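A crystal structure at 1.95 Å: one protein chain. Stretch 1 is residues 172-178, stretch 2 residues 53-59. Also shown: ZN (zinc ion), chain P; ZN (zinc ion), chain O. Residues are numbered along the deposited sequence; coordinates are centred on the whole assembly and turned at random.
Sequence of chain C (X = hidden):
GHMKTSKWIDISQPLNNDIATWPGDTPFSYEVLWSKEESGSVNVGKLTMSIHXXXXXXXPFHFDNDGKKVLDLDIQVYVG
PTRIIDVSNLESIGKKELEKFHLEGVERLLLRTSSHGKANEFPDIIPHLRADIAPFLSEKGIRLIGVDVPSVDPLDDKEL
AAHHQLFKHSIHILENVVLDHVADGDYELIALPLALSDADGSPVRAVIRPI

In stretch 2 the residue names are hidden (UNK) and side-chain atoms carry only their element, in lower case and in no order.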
# COMPACT_ATOMS: atom_id res chain seq x y z
N HIS C 172 -6.93 13.64 8.39
CA HIS C 172 -7.07 12.64 7.36
C HIS C 172 -7.82 11.44 7.90
O HIS C 172 -7.96 11.29 9.10
CB HIS C 172 -5.69 12.27 6.86
CG HIS C 172 -4.99 13.42 6.20
ND1 HIS C 172 -4.57 13.37 4.89
CD2 HIS C 172 -4.66 14.64 6.66
CE1 HIS C 172 -3.99 14.52 4.58
NE2 HIS C 172 -4.04 15.31 5.63
N ILE C 173 -8.31 10.59 7.00
CA ILE C 173 -9.28 9.55 7.35
C ILE C 173 -8.84 8.18 6.88
O ILE C 173 -8.52 7.98 5.70
CB ILE C 173 -10.66 9.86 6.71
CG1 ILE C 173 -11.21 11.17 7.29
CG2 ILE C 173 -11.65 8.72 6.96
CD1 ILE C 173 -12.42 11.71 6.56
N LEU C 174 -8.87 7.23 7.82
CA LEU C 174 -8.54 5.84 7.59
C LEU C 174 -9.71 5.00 8.08
O LEU C 174 -10.15 5.16 9.21
CB LEU C 174 -7.26 5.51 8.35
CG LEU C 174 -6.84 4.06 8.54
CD1 LEU C 174 -6.62 3.38 7.19
CD2 LEU C 174 -5.58 4.00 9.38
N GLU C 175 -10.23 4.12 7.22
CA GLU C 175 -11.42 3.34 7.52
C GLU C 175 -11.15 1.84 7.42
O GLU C 175 -10.21 1.40 6.73
CB GLU C 175 -12.56 3.74 6.59
CG GLU C 175 -13.12 5.11 6.93
CD GLU C 175 -13.88 5.78 5.79
OE1 GLU C 175 -13.69 5.39 4.62
OE2 GLU C 175 -14.67 6.72 6.09
N ASN C 176 -11.95 1.06 8.14
CA ASN C 176 -11.88 -0.40 8.16
C ASN C 176 -10.56 -1.00 8.68
O ASN C 176 -10.13 -2.04 8.21
CB ASN C 176 -12.19 -0.98 6.76
CG ASN C 176 -13.67 -0.98 6.44
OD1 ASN C 176 -14.52 -1.04 7.32
ND2 ASN C 176 -13.99 -0.93 5.15
N VAL C 177 -9.94 -0.36 9.66
CA VAL C 177 -8.84 -1.03 10.35
C VAL C 177 -9.41 -2.16 11.21
O VAL C 177 -10.59 -2.15 11.54
CB VAL C 177 -7.95 -0.09 11.19
CG1 VAL C 177 -7.09 0.78 10.29
CG2 VAL C 177 -8.76 0.75 12.17
N VAL C 178 -8.57 -3.13 11.53
CA VAL C 178 -8.94 -4.30 12.33
C VAL C 178 -8.18 -4.22 13.64
O VAL C 178 -6.95 -4.32 13.66
CB VAL C 178 -8.53 -5.59 11.62
CG1 VAL C 178 -8.97 -6.81 12.41
CG2 VAL C 178 -9.11 -5.61 10.21
N UNK C 53 -12.82 -0.35 -0.36
CA UNK C 53 -12.97 -1.76 -0.02
C UNK C 53 -11.87 -2.09 0.96
O UNK C 53 -10.72 -1.77 0.72
c UNK C 53 -12.79 -2.65 -1.27
o UNK C 53 -13.70 -2.22 -2.27
c UNK C 53 -13.05 -4.13 -0.97
N UNK C 54 -12.23 -2.79 2.03
CA UNK C 54 -11.26 -3.19 3.02
C UNK C 54 -10.68 -1.98 3.70
O UNK C 54 -11.29 -0.91 3.72
N UNK C 55 -9.47 -2.14 4.21
CA UNK C 55 -8.79 -1.08 4.92
C UNK C 55 -8.30 -0.07 3.89
O UNK C 55 -7.58 -0.43 2.95
o UNK C 55 -8.12 -2.73 6.54
c UNK C 55 -6.99 -0.62 6.61
c UNK C 55 -7.62 -1.67 5.72
N UNK C 56 -8.69 1.19 4.05
CA UNK C 56 -8.37 2.18 3.04
C UNK C 56 -8.45 3.59 3.59
O UNK C 56 -8.99 3.81 4.68
c UNK C 56 -11.36 3.67 1.99
c UNK C 56 -10.73 2.49 2.20
c UNK C 56 -9.35 2.04 1.87
n UNK C 56 -11.64 1.68 2.85
c UNK C 56 -12.78 2.33 2.99
n UNK C 56 -12.63 3.54 2.48
N UNK C 57 -7.92 4.54 2.83
CA UNK C 57 -7.98 5.94 3.19
C UNK C 57 -8.83 6.70 2.17
O UNK C 57 -8.87 6.33 0.99
c UNK C 57 -5.79 6.59 2.00
c UNK C 57 -5.92 7.90 1.23
c UNK C 57 -6.56 6.57 3.33
c UNK C 57 -5.78 5.82 4.39
N UNK C 58 -9.49 7.75 2.65
CA UNK C 58 -10.28 8.65 1.80
C UNK C 58 -9.47 9.89 1.45
O UNK C 58 -8.80 10.46 2.30
c UNK C 58 -12.52 8.09 2.83
o UNK C 58 -13.41 8.39 3.66
o UNK C 58 -12.45 6.97 2.28
c UNK C 58 -11.51 9.16 2.53
N UNK C 59 -9.54 10.31 0.19
CA UNK C 59 -9.03 11.63 -0.21
C UNK C 59 -10.22 12.60 -0.20
O UNK C 59 -11.36 12.16 -0.33
c UNK C 59 -8.43 11.56 -1.60
ZN ZN P . -13.85 5.45 2.22
ZN ZN O . -15.12 7.50 4.18
O HOH W 1 -7.15 10.06 4.37
O HOH W 2 -15.59 6.52 2.48
O HOH W 3 -17.43 6.53 4.51

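Position 53 has three side-chain atoms, a first carbon carrying one oxygen and one carbon, which is the fork of threonine. Thr53 points away from stretch 1, and its hydroxyl is hydrogen-bonded elsewhere in the structure.

Position 54 has no side-chain atoms and is therefore glycine. Its phi of 65° with psi of -155° is a conformation that favours glycine. The backbone carbonyl does the work: Asn176 ND2 donates to Gly54 O at 3.1 Å.

At position 55 one carbon again carries an oxygen and a carbon. The oxygen lies 2.7 Å from Asn176 O, and the methyl approaches Leu174 and Val177. This is threonine, whose two branches suit a mixed setting: Thr55 OG1 donates the hydrogen bond to Asn176 O, while Thr55 CG2 sits 3.9 Å from Val177 CG1.

Position 56 shows one carbon and then a five-membered ring of three carbons and two nitrogens, the imidazole of histidine. The two nitrogens serve different partners. His56 ND1 donates to Gly54 O at 2.8 Å, which steadies the ring, and His56 NE2 binds the chain P zinc at 2.3 Å. Glu175 CB makes an off-centre CH-pi contact with the ring, 4.3 Å from its centroid.

Position 57 carries four carbons, forked at the first, with one arm two carbons long: isoleucine. With no polar atom to satisfy, this buried side chain suits an apolar neighbour, and Ile57 CG2 lies 3.8 Å from Leu174 CD1.

Position 58 has two carbons, the second bearing two oxygens, so it is aspartate. The carboxylate spans the metals, Asp58 OD1 binding the chain P zinc at 2.1 Å and Asp58 OD2 the chain O zinc at 2.0 Å. Asp58 OD1 comes within 3.1 Å of Glu175 OE1, a closeness that shared metal coordination accounts for.

Position 59 has a single side-chain carbon, that of alanine. Ala59 points away and makes no contact with stretch 1.

The contact joins two antiparallel strands. Glu175 N donates to His56 O at 2.8 Å, and His56 N returns a bond to Glu175 O at 3.1 Å. Alternation along the strands then sorts the chemistry: Leu174 and Ile57 share an apolar face, whereas Glu175, His56 and Asp58 occupy the other and converge on zinc. Glu175 OE1 reaches both ions, at 2.4 Å from the chain P zinc and 2.6 Å from the chain O zinc, and water 2 lies 2.0 Å from each zinc. Backbone pairing and shared metal ligation thus hold the stretches together.

Stretch 2 53-59: TGTHIDA
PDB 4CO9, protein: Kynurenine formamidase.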